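Local coordinates for protein putative cytidylyltransferase (Burkholderia pseudomallei, PDB 5X9Q) that probably catalyses the transfer of an adenylyl group from ATP to D-glycero-beta-D-manno-heptose 1-phosphate, giving ADP-heptose and diphosphate in the heptose biosynthesis pathway, at residues A[15-20]-A[93-98]; A[22-27]-A[115-120]; A[56-61]-A[151-156]; A[75-78]-A[84-87]. One frame throughout, in Å; residues are numbered along the deposited sequence.

Contact 1 of 4, residues A[15-20]-A[93-98]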
loop_
_atom_site.group_PDB
_atom_site.type_symbol
_atom_site.label_atom_id
_atom_site.label_comp_id
_atom_site.label_asym_id
_atom_site.label_seq_id
_atom_site.Cartn_x
_atom_site.Cartn_y
_atom_site.Cartn_z
ATOM N N ALA A 15 -9.647 -9.766 -0.003
ATOM C CA ALA A 15 -10.941 -9.151 -0.224
ATOM C C ALA A 15 -11.459 -8.541 1.053
ATOM O O ALA A 15 -12.447 -7.883 1.052
ATOM C CB ALA A 15 -11.939 -10.153 -0.785
ATOM N N SER A 16 -10.763 -8.767 2.147
ATOM C CA SER A 16 -11.179 -8.209 3.414
ATOM C C SER A 16 -10.989 -6.700 3.460
ATOM O O SER A 16 -11.762 -6.026 4.094
ATOM C CB SER A 16 -10.448 -8.861 4.567
ATOM O OG SER A 16 -9.059 -8.726 4.399
ATOM N N PHE A 17 -9.979 -6.156 2.805
ATOM C CA PHE A 17 -9.888 -4.714 2.912
ATOM C C PHE A 17 -11.030 -4.031 2.186
ATOM O O PHE A 17 -11.295 -2.851 2.411
ATOM C CB PHE A 17 -8.546 -4.238 2.365
ATOM C CG PHE A 17 -8.226 -4.756 0.971
ATOM C CD1 PHE A 17 -8.866 -4.249 -0.148
ATOM C CD2 PHE A 17 -7.247 -5.727 0.792
ATOM C CE1 PHE A 17 -8.559 -4.714 -1.418
ATOM C CE2 PHE A 17 -6.916 -6.190 -0.470
ATOM C CZ PHE A 17 -7.578 -5.690 -1.583
ATOM N N GLU A 18 -11.733 -4.782 1.346
ATOM C CA GLU A 18 -12.865 -4.238 0.604
ATOM C C GLU A 18 -14.011 -3.778 1.512
ATOM O O GLU A 18 -14.977 -3.181 1.036
ATOM C CB GLU A 18 -13.379 -5.264 -0.409
ATOM C CG GLU A 18 -12.566 -5.334 -1.690
ATOM C CD GLU A 18 -12.858 -6.582 -2.499
ATOM O OE1 GLU A 18 -13.932 -7.185 -2.297
ATOM O OE2 GLU A 18 -12.012 -6.961 -3.335
ATOM N N ARG A 19 -13.908 -4.054 2.809
ATOM C CA ARG A 19 -14.950 -3.659 3.742
ATOM C C ARG A 19 -14.977 -2.125 3.814
ATOM O O ARG A 19 -15.957 -1.540 4.272
ATOM C CB ARG A 19 -14.779 -4.382 5.079
ATOM C CG ARG A 19 -13.520 -3.995 5.837
ATOM C CD ARG A 19 -13.364 -4.820 7.105
ATOM N NE ARG A 19 -12.185 -4.427 7.870
ATOM C CZ ARG A 19 -10.954 -4.862 7.621
ATOM N NH1 ARG A 19 -10.737 -5.709 6.625
ATOM N NH2 ARG A 19 -9.939 -4.453 8.371
ATOM N N LYS A 20 -13.898 -1.478 3.363
ATOM C CA LYS A 20 -13.815 -0.035 3.383
ATOM C C LYS A 20 -14.477 0.742 2.260
ATOM O O LYS A 20 -14.686 1.950 2.396
ATOM C CB LYS A 20 -12.338 0.311 3.454
ATOM C CG LYS A 20 -11.635 -0.366 4.576
ATOM C CD LYS A 20 -10.195 0.055 4.632
ATOM C CE LYS A 20 -9.432 -0.794 5.634
ATOM N NZ LYS A 20 -7.978 -0.408 5.694
ATOM N N ARG A 93 -8.473 1.813 -8.398
ATOM C CA ARG A 93 -7.788 2.854 -7.647
ATOM C C ARG A 93 -8.294 2.874 -6.218
ATOM O O ARG A 93 -7.505 3.000 -5.291
ATOM C CB ARG A 93 -7.973 4.216 -8.301
ATOM C CG ARG A 93 -7.172 4.368 -9.572
ATOM C CD ARG A 93 -7.341 5.743 -10.185
ATOM N NE ARG A 93 -8.619 5.889 -10.873
ATOM C CZ ARG A 93 -9.512 6.833 -10.590
ATOM N NH1 ARG A 93 -9.273 7.711 -9.622
ATOM N NH2 ARG A 93 -10.654 6.894 -11.268
ATOM N N MET A 94 -9.593 2.653 -6.044
ATOM C CA MET A 94 -10.188 2.642 -4.717
ATOM C C MET A 94 -9.774 1.397 -3.939
ATOM O O MET A 94 -9.515 1.481 -2.738
ATOM C CB MET A 94 -11.707 2.709 -4.815
ATOM C CG MET A 94 -12.201 4.039 -5.329
ATOM S SD MET A 94 -13.972 4.031 -5.621
ATOM C CE MET A 94 -14.609 3.954 -3.940
ATOM N N ALA A 95 -9.707 0.250 -4.616
ATOM C CA ALA A 95 -9.302 -0.987 -3.951
ATOM C C ALA A 95 -7.881 -0.906 -3.365
ATOM O O ALA A 95 -7.644 -1.361 -2.232
ATOM C CB ALA A 95 -9.424 -2.168 -4.913
ATOM N N LEU A 96 -6.944 -0.322 -4.115
ATOM C CA LEU A 96 -5.576 -0.155 -3.629
ATOM C C LEU A 96 -5.564 0.635 -2.344
ATOM O O LEU A 96 -4.931 0.231 -1.372
ATOM C CB LEU A 96 -4.709 0.556 -4.657
ATOM C CG LEU A 96 -3.766 -0.295 -5.471
ATOM C CD1 LEU A 96 -2.570 -0.615 -4.632
ATOM C CD2 LEU A 96 -4.499 -1.553 -5.865
ATOM N N LEU A 97 -6.280 1.758 -2.332
ATOM C CA LEU A 97 -6.369 2.587 -1.134
ATOM C C LEU A 97 -6.922 1.794 0.044
ATOM O O LEU A 97 -6.428 1.903 1.177
ATOM C CB LEU A 97 -7.240 3.810 -1.423
ATOM C CG LEU A 97 -6.497 4.782 -2.341
ATOM C CD1 LEU A 97 -7.416 5.746 -3.055
ATOM C CD2 LEU A 97 -5.489 5.550 -1.500
ATOM N N ALA A 98 -7.938 0.977 -0.209
ATOM C CA ALA A 98 -8.565 0.238 0.874
ATOM C C ALA A 98 -7.606 -0.776 1.494
ATOM O O ALA A 98 -7.734 -1.118 2.670
ATOM C CB ALA A 98 -9.833 -0.452 0.386
#

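Contact 2 of 4, residues A[22-27]-A[115-120]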
loop_
_atom_site.group_PDB
_atom_site.type_symbol
_atom_site.label_atom_id
_atom_site.label_comp_id
_atom_site.label_asym_id
_atom_site.label_seq_id
_atom_site.Cartn_x
_atom_site.Cartn_y
_atom_site.Cartn_z
ATOM N N ILE A 22 -17.287 2.211 0.325
ATOM C CA ILE A 22 -18.606 2.598 0.715
ATOM C C ILE A 22 -19.205 3.661 -0.200
ATOM O O ILE A 22 -18.512 4.400 -0.839
ATOM C CB ILE A 22 -18.552 3.098 2.161
ATOM C CG1 ILE A 22 -19.896 3.478 2.664
ATOM C CG2 ILE A 22 -17.741 4.354 2.308
ATOM C CD1 ILE A 22 -19.968 3.356 4.150
ATOM N N THR A 23 -20.512 3.709 -0.261
ATOM C CA THR A 23 -21.192 4.716 -1.066
ATOM C C THR A 23 -21.443 5.993 -0.272
ATOM O O THR A 23 -21.543 5.963 0.955
ATOM C CB THR A 23 -22.534 4.192 -1.609
ATOM O OG1 THR A 23 -23.458 4.016 -0.527
ATOM C CG2 THR A 23 -22.337 2.863 -2.323
ATOM N N ARG A 24 -21.543 7.112 -0.980
ATOM C CA ARG A 24 -21.782 8.396 -0.348
ATOM C C ARG A 24 -22.981 8.323 0.608
ATOM O O ARG A 24 -22.919 8.857 1.723
ATOM C CB ARG A 24 -21.981 9.499 -1.394
ATOM C CG ARG A 24 -22.482 10.785 -0.751
ATOM C CD ARG A 24 -22.759 11.930 -1.713
ATOM N NE ARG A 24 -21.718 12.092 -2.723
ATOM C CZ ARG A 24 -21.552 13.203 -3.436
ATOM N NH1 ARG A 24 -22.331 14.263 -3.210
ATOM N NH2 ARG A 24 -20.585 13.269 -4.340
ATOM N N ASP A 25 -24.059 7.661 0.181
ATOM C CA ASP A 25 -25.274 7.571 1.004
ATOM C C ASP A 25 -24.996 6.794 2.286
ATOM O O ASP A 25 -25.355 7.225 3.389
ATOM C CB ASP A 25 -26.419 6.893 0.242
ATOM C CG ASP A 25 -27.115 7.826 -0.732
ATOM O OD1 ASP A 25 -27.150 9.049 -0.472
ATOM O OD2 ASP A 25 -27.639 7.326 -1.753
ATOM N N ALA A 26 -24.333 5.655 2.141
ATOM C CA ALA A 26 -23.986 4.848 3.295
ATOM C C ALA A 26 -23.040 5.598 4.237
ATOM O O ALA A 26 -23.234 5.583 5.448
ATOM C CB ALA A 26 -23.360 3.558 2.849
ATOM N N LEU A 27 -22.056 6.302 3.687
ATOM C CA LEU A 27 -21.121 7.036 4.532
ATOM C C LEU A 27 -21.871 8.150 5.245
ATOM O O LEU A 27 -21.577 8.463 6.401
ATOM C CB LEU A 27 -19.942 7.593 3.731
ATOM C CG LEU A 27 -18.917 8.356 4.581
ATOM C CD1 LEU A 27 -18.359 7.484 5.721
ATOM C CD2 LEU A 27 -17.780 8.889 3.735
ATOM N N VAL A 115 -16.339 19.072 -3.458
ATOM C CA VAL A 115 -17.120 19.946 -2.575
ATOM C C VAL A 115 -18.440 19.343 -2.091
ATOM O O VAL A 115 -18.739 19.400 -0.900
ATOM C CB VAL A 115 -17.405 21.314 -3.232
ATOM C CG1 VAL A 115 -18.397 22.112 -2.401
ATOM C CG2 VAL A 115 -16.093 22.085 -3.386
ATOM N N SER A 116 -19.245 18.771 -2.971
ATOM C CA SER A 116 -20.516 18.237 -2.484
ATOM C C SER A 116 -20.273 16.950 -1.698
ATOM O O SER A 116 -21.045 16.633 -0.790
ATOM C CB SER A 116 -21.507 17.953 -3.625
ATOM O OG SER A 116 -21.178 16.730 -4.274
ATOM N N LEU A 117 -19.239 16.182 -2.050
ATOM C CA LEU A 117 -18.925 15.003 -1.236
ATOM C C LEU A 117 -18.546 15.462 0.188
ATOM O O LEU A 117 -19.108 14.981 1.176
ATOM C CB LEU A 117 -17.804 14.164 -1.855
ATOM C CG LEU A 117 -17.283 12.984 -1.012
ATOM C CD1 LEU A 117 -18.350 11.952 -0.648
ATOM C CD2 LEU A 117 -16.164 12.295 -1.737
ATOM N N ILE A 118 -17.653 16.445 0.274
ATOM C CA ILE A 118 -17.202 16.962 1.559
ATOM C C ILE A 118 -18.331 17.565 2.375
ATOM O O ILE A 118 -18.350 17.457 3.612
ATOM C CB ILE A 118 -16.086 18.008 1.368
ATOM C CG1 ILE A 118 -14.819 17.282 0.906
ATOM C CG2 ILE A 118 -15.820 18.778 2.679
ATOM C CD1 ILE A 118 -13.647 18.171 0.629
ATOM N N GLU A 119 -19.295 18.165 1.686
ATOM C CA GLU A 119 -20.427 18.740 2.376
ATOM C C GLU A 119 -21.192 17.597 3.048
ATOM O O GLU A 119 -21.605 17.691 4.219
ATOM C CB GLU A 119 -21.296 19.560 1.389
ATOM C CG GLU A 119 -22.593 20.148 1.965
ATOM C CD GLU A 119 -23.236 21.229 1.056
ATOM O OE1 GLU A 119 -22.522 22.126 0.551
ATOM O OE2 GLU A 119 -24.458 21.154 0.795
ATOM N N ALA A 120 -21.307 16.492 2.327
ATOM C CA ALA A 120 -22.072 15.343 2.796
ATOM C C ALA A 120 -21.356 14.612 3.935
ATOM O O ALA A 120 -21.977 14.133 4.877
ATOM C CB ALA A 120 -22.353 14.390 1.610
#

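Contact 3 of 4, residues A[56-61]-A[151-156]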
loop_
_atom_site.group_PDB
_atom_site.type_symbol
_atom_site.label_atom_id
_atom_site.label_comp_id
_atom_site.label_asym_id
_atom_site.label_seq_id
_atom_site.Cartn_x
_atom_site.Cartn_y
_atom_site.Cartn_z
ATOM N N LEU A 56 -0.760 9.660 3.482
ATOM C CA LEU A 56 -2.009 9.032 3.913
ATOM C C LEU A 56 -1.929 8.620 5.387
ATOM O O LEU A 56 -2.923 8.653 6.112
ATOM C CB LEU A 56 -2.327 7.817 3.041
ATOM C CG LEU A 56 -3.020 8.103 1.707
ATOM C CD1 LEU A 56 -3.480 6.810 1.051
ATOM C CD2 LEU A 56 -4.189 9.056 1.902
ATOM N N ALA A 57 -0.730 8.232 5.811
ATOM C CA ALA A 57 -0.441 7.803 7.179
ATOM C C ALA A 57 -0.415 8.961 8.163
ATOM O O ALA A 57 -1.008 8.861 9.234
ATOM C CB ALA A 57 0.874 7.017 7.225
ATOM N N ASP A 58 0.196 10.070 7.763
ATOM C CA ASP A 58 0.239 11.261 8.598
ATOM C C ASP A 58 -1.163 11.857 8.779
ATOM O O ASP A 58 -1.495 12.345 9.861
ATOM C CB ASP A 58 1.181 12.306 7.995
ATOM C CG ASP A 58 2.642 11.977 8.229
ATOM O OD1 ASP A 58 2.929 11.110 9.081
ATOM O OD2 ASP A 58 3.504 12.586 7.561
ATOM N N ALA A 59 -1.984 11.818 7.729
ATOM C CA ALA A 59 -3.338 12.359 7.811
ATOM C C ALA A 59 -4.103 11.534 8.837
ATOM O O ALA A 59 -4.804 12.097 9.686
ATOM C CB ALA A 59 -4.040 12.325 6.435
ATOM N N LYS A 60 -3.911 10.210 8.804
ATOM C CA LYS A 60 -4.559 9.317 9.775
ATOM C C LYS A 60 -4.132 9.688 11.196
ATOM O O LYS A 60 -4.947 9.685 12.104
ATOM C CB LYS A 60 -4.222 7.834 9.506
ATOM C CG LYS A 60 -4.822 6.871 10.543
ATOM C CD LYS A 60 -6.336 7.075 10.619
ATOM C CE LYS A 60 -7.010 6.227 11.705
ATOM N NZ LYS A 60 -7.198 4.784 11.397
ATOM N N ALA A 61 -2.859 10.022 11.363
ATOM C CA ALA A 61 -2.295 10.378 12.662
ATOM C C ALA A 61 -2.864 11.678 13.251
ATOM O O ALA A 61 -2.757 11.913 14.461
ATOM C CB ALA A 61 -0.777 10.497 12.545
ATOM N N LEU A 151 -5.611 21.723 5.984
ATOM C CA LEU A 151 -4.177 21.894 5.951
ATOM C C LEU A 151 -3.526 21.022 4.915
ATOM O O LEU A 151 -4.072 20.000 4.511
ATOM C CB LEU A 151 -3.594 21.638 7.332
ATOM C CG LEU A 151 -3.746 20.268 7.966
ATOM C CD1 LEU A 151 -2.463 19.453 7.837
ATOM C CD2 LEU A 151 -4.161 20.477 9.419
ATOM N N ALA A 152 -2.347 21.442 4.468
ATOM C CA ALA A 152 -1.592 20.700 3.469
ATOM C C ALA A 152 -0.481 19.945 4.178
ATOM O O ALA A 152 0.148 20.475 5.093
ATOM C CB ALA A 152 -1.015 21.645 2.426
ATOM N N ILE A 153 -0.257 18.713 3.811
ATOM C CA ILE A 153 0.784 17.952 4.419
ATOM C C ILE A 153 1.697 17.692 3.277
ATOM O O ILE A 153 1.271 17.218 2.279
ATOM C CB ILE A 153 0.286 16.618 4.976
ATOM C CG1 ILE A 153 -0.529 16.813 6.237
ATOM C CG2 ILE A 153 1.441 15.714 5.312
ATOM C CD1 ILE A 153 -1.180 15.545 6.751
ATOM N N PRO A 154 2.966 17.996 3.416
ATOM C CA PRO A 154 3.934 17.788 2.345
ATOM C C PRO A 154 4.133 16.333 2.101
ATOM O O PRO A 154 3.947 15.590 2.992
ATOM C CB PRO A 154 5.195 18.388 2.913
ATOM C CG PRO A 154 5.014 18.318 4.359
ATOM C CD PRO A 154 3.587 18.647 4.564
ATOM N N PHE A 155 4.500 15.971 0.800
ATOM C CA PHE A 155 4.599 14.567 0.410
ATOM C C PHE A 155 5.757 13.784 1.030
ATOM O O PHE A 155 5.560 12.699 1.578
ATOM C CB PHE A 155 4.728 14.449 -1.112
ATOM C CG PHE A 155 3.454 14.738 -1.852
ATOM C CD1 PHE A 155 2.338 13.934 -1.681
ATOM C CD2 PHE A 155 3.370 15.814 -2.720
ATOM C CE1 PHE A 155 1.165 14.198 -2.359
ATOM C CE2 PHE A 155 2.198 16.082 -3.402
ATOM C CZ PHE A 155 1.093 15.274 -3.223
ATOM N N GLU A 156 6.979 14.337 0.881
ATOM C CA GLU A 156 8.138 13.715 1.449
ATOM C C GLU A 156 8.830 14.771 2.218
ATOM O O GLU A 156 9.252 15.797 1.683
ATOM C CB GLU A 156 9.157 13.109 0.468
ATOM C CG GLU A 156 8.683 11.832 -0.235
ATOM C CD GLU A 156 9.838 11.293 -1.071
ATOM O OE1 GLU A 156 10.335 12.032 -1.963
ATOM O OE2 GLU A 156 10.234 10.120 -0.836
#

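Contact 4 of 4, residues A[75-78]-A[84-87]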
loop_
_atom_site.group_PDB
_atom_site.type_symbol
_atom_site.label_atom_id
_atom_site.label_comp_id
_atom_site.label_asym_id
_atom_site.label_seq_id
_atom_site.Cartn_x
_atom_site.Cartn_y
_atom_site.Cartn_z
ATOM N N SER A 75 -15.093 11.919 -13.879
ATOM C CA SER A 75 -14.645 13.075 -13.113
ATOM C C SER A 75 -13.172 13.405 -13.353
ATOM O O SER A 75 -12.812 14.571 -13.518
ATOM C CB SER A 75 -14.895 12.855 -11.619
ATOM O OG SER A 75 -14.237 13.842 -10.842
ATOM N N VAL A 76 -12.305 12.397 -13.333
ATOM C CA VAL A 76 -10.875 12.636 -13.539
ATOM C C VAL A 76 -10.673 13.272 -14.906
ATOM O O VAL A 76 -9.777 14.090 -15.118
ATOM C CB VAL A 76 -10.064 11.330 -13.460
ATOM C CG1 VAL A 76 -8.602 11.593 -13.787
ATOM C CG2 VAL A 76 -10.205 10.702 -12.081
ATOM N N ARG A 77 -11.520 12.908 -15.838
ATOM C CA ARG A 77 -11.436 13.448 -17.174
ATOM C C ARG A 77 -11.750 14.919 -17.165
ATOM O O ARG A 77 -11.541 15.605 -18.146
ATOM C CB ARG A 77 -12.474 12.773 -18.060
ATOM C CG ARG A 77 -11.914 12.019 -19.241
ATOM C CD ARG A 77 -12.864 10.911 -19.639
ATOM N NE ARG A 77 -12.441 9.632 -19.105
ATOM C CZ ARG A 77 -13.265 8.651 -18.777
ATOM N NH1 ARG A 77 -12.779 7.532 -18.296
ATOM N NH2 ARG A 77 -14.571 8.782 -18.928
ATOM N N MET A 78 -12.252 15.408 -16.047
ATOM C CA MET A 78 -12.633 16.834 -16.001
ATOM C C MET A 78 -11.444 17.827 -15.855
ATOM O O MET A 78 -11.612 19.016 -16.129
ATOM C CB MET A 78 -13.840 17.093 -15.092
ATOM C CG MET A 78 -15.158 16.575 -15.648
ATOM S SD MET A 78 -16.537 16.823 -14.511
ATOM C CE MET A 78 -17.874 16.063 -15.432
ATOM N N ASP A 84 -5.638 13.047 -17.708
ATOM C CA ASP A 84 -7.011 13.190 -18.117
ATOM C C ASP A 84 -7.658 11.836 -17.979
ATOM O O ASP A 84 -8.775 11.739 -17.467
ATOM C CB ASP A 84 -7.173 13.647 -19.585
ATOM C CG ASP A 84 -6.763 15.106 -19.856
ATOM O OD1 ASP A 84 -6.490 15.907 -18.921
ATOM O OD2 ASP A 84 -6.733 15.439 -21.069
ATOM N N ARG A 85 -6.945 10.813 -18.449
ATOM C CA ARG A 85 -7.397 9.430 -18.408
ATOM C C ARG A 85 -6.432 8.585 -17.581
ATOM O O ARG A 85 -5.295 8.334 -17.980
ATOM C CB ARG A 85 -7.517 8.863 -19.822
ATOM C CG ARG A 85 -8.697 9.405 -20.613
ATOM C CD ARG A 85 -9.142 8.425 -21.684
ATOM N NE ARG A 85 -10.224 7.558 -21.219
ATOM C CZ ARG A 85 -10.840 6.659 -21.977
ATOM N NH1 ARG A 85 -11.813 5.915 -21.470
ATOM N NH2 ARG A 85 -10.486 6.504 -23.246
ATOM N N PRO A 86 -6.928 8.184 -16.413
ATOM C CA PRO A 86 -6.178 7.355 -15.476
ATOM C C PRO A 86 -6.105 5.961 -16.056
ATOM O O PRO A 86 -7.072 5.484 -16.651
ATOM C CB PRO A 86 -7.056 7.364 -14.226
ATOM C CG PRO A 86 -8.438 7.555 -14.748
ATOM C CD PRO A 86 -8.300 8.450 -15.947
ATOM N N ILE A 87 -4.963 5.315 -15.891
ATOM C CA ILE A 87 -4.766 3.962 -16.440
ATOM C C ILE A 87 -5.439 2.822 -15.671
ATOM O O ILE A 87 -5.447 1.673 -16.114
ATOM C CB ILE A 87 -3.266 3.635 -16.586
ATOM C CG1 ILE A 87 -2.611 3.505 -15.210
ATOM C CG2 ILE A 87 -2.567 4.700 -17.416
ATOM C CD1 ILE A 87 -1.243 2.861 -15.243
#

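Contact 1 of 4, residues A[15-20]-A[93-98]
The short 3-10 turn 17-20, near the ordered start of the chain, docks on the C-terminal turn of helix 90-98, with Phe-17 and Lys-20 both closing on Ala-98. The backbones are nearest at Phe-17 and Ala-98, whose CA atoms lie 5.5 Å apart. Phe-17 approaches through its root first: CB sits 3.2 Å from Ala-98 O. With chi1 at 52°, CG is tucked between the backbone N and the carbonyl carbon, and the ring then extends back along the helix. Its CD1 lies 4.0 Å from Ala-98 CB, and its CE1 comes within 3.6 Å of Ala-95 O, one turn earlier. The methyl of Ala-98 also meets backbone, as its CB is 3.5 Å from Phe-17 O. Lys-20 adds the polar grip. Its chain, extended beyond CG, runs past the end of the helix, with CD 3.4 Å from Ala-98 O, and NZ bonds that same oxygen at 3.1 Å. The C=O...N angle is 151° and the nitrogen is tilted 23° from the carbonyl plane. The stronger partner of NZ is Val-103 O, so the ammonium spans two backbone carbonyls; its charge should also sit favourably near the negative end of the helix dipole. Beyond the chain, Phe-17 packs on Val-53 of the second subunit, and Arg-19 forms a salt bridge with Glu-101 of that subunit. The arrangement is that of an N-terminal extension laid over a helix that packs on the parallel sheet of an alpha/beta nucleotidyltransferase fold, at the dimer interface.

Contact 2 of 4, residues A[22-27]-A[115-120]
Arg-24, in the first turn of helix 24-30, reaches across to helix 115-121 and carries nearly the whole contact, meeting Ser-116, Leu-117 and Ala-120. The close-packed part lies around its guanidinium group. Leu-117 CA sits over the centre of one face, 3.8 Å above the plane, and Leu-117 CB is 3.8 Å from Arg-24 NH2. The two side chains cross obliquely, and Leu-117 carries on inward to Val-107 and Phe-109 of strand 105-109. Near the rim of the same plane, Arg-24 NH1 donates to Ser-116 OG at 2.9 Å, with an N-H...O angle of 152° and the oxygen 16° out of the plane. CG of the arginine points away from its own backbone N (chi1 170°), while a bend at chi3 turns the planar group against the neighbouring helix. The looser side is partly exposed: there the aliphatic part of Arg-24 merely brushes Ala-120, CD to CB at 4.2 Å. The backbones stay well apart, 7.3 Å between the CA atoms of Arg-24 and Leu-117 at their nearest, and the long arginine side chain bridges the gap. Arg-24 NH2 makes its salt bridge with Glu-111, just before helix 115-121. The guanidinium group is thus held by a carboxylate and a hydroxyl, with the backbone of Leu-117 over one face, which should limit its rotation; through it a salt bridge and a hydrogen bond join helix 24-30 to the start of helix 115-121.

Contact 3 of 4, residues A[56-61]-A[151-156]
Ile-153, the last residue of edge strand 149-153, meets Asp-58 and Ala-59 of helix 50-62 by van der Waals contact alone; no hydrogen bond crosses between the segments. The apolar touch is made by a single methyl. Ile-153 CD1 lies 3.9 Å from Ala-59 N, 4.3 Å from Ala-59 CB and 4.2 Å from Asp-58 CB, so it rests on the helix backbone beside the small side chain of Ala-59. The branch gets there by extension: CG1 lies opposite the carbonyl carbon (chi1 -73°), and a chi2 of 174° carries CD1 straight on toward the helix. A nearest CA separation of 7.7 Å, between Ala-59 and Ile-153, and only 101 Å² of buried surface agree with so small a point of contact. Leu-62, further along the helix, also packs on Ile-153. Polar interactions lie beside this patch: Asp-58 OD2 makes a weak hydrogen bond to His-157 NE2, while the backbone of Ile-153 pairs with Lys-128 and Gly-130. Helix 50-62 links parallel strands 38-43 and 65-71, and its packing on the sheet edge is typical of the layered Rossmann-like alpha/beta fold of cytidylyltransferase-like enzymes.

Contact 4 of 4, residues A[75-78]-A[84-87]
Val-76 and Pro-86 make the apolar part of this contact, which closes the loop between helix 73-76 and helix 90-98. Val-76 CG1 lies 3.8 Å from Pro-86 CD; this methyl is the branch set opposite the backbone N (chi1 176°), and it also passes 3.7 Å from Asp-84 O. Both residues touch Arg-93 of helix 90-98 as well, which places this half of the contact against the body of the domain. The backbone part centres on one carbonyl. Arg-77 CA makes a CA-H...O contact with Asp-84 O at 3.2 Å, with an angle of 139° at the hydrogen. Arg-77 N is 3.4 Å from the same Asp-84 O, but its angle is too poor for a hydrogen bond. None is found between the segments, although the CA atoms of Arg-77 and Asp-84 come within 4.5 Å. The charged part lies at the exposed surface. Arg-77 NH1 and Arg-85 NH1 are 3.7 Å apart, the Arg-85 nitrogen standing over a face of the Arg-77 guanidinium and the Arg-77 nitrogen near the edge of the other. The two planes are 87° apart, so this is no parallel stack. Arg-85 also touches a crystal neighbour, which may influence where it rests. Both arginines are exposed, so solvent probably screens the two like charges. Cohesion between the segments therefore rests on apolar packing and a weak CA-H...O contact, without conventional hydrogen bonds.

In the fold
Contacts 1, 2 and 3 alternate along the chain, whereas contact 4 is a local closure nested inside all three. Contact 1 touches two others: Leu-97 CD2 meets Leu-56 CD1 of contact 3 at 3.5 Å, and Arg-93 NH2 packs 3.9 Å from Val-76 CG2 of contact 4. Contact 2 adjoins contact 1 in sequence, their centres about 17 Å apart, and faces contact 3 across the chain's centre at about 21 Å. Contacts 3 and 4 are the most widely separated, about 24 Å between centres. In this family the nucleotide site lies at the C-terminal edge of the parallel sheet, near the start of helix 50-62, the helix that carries half of contact 3.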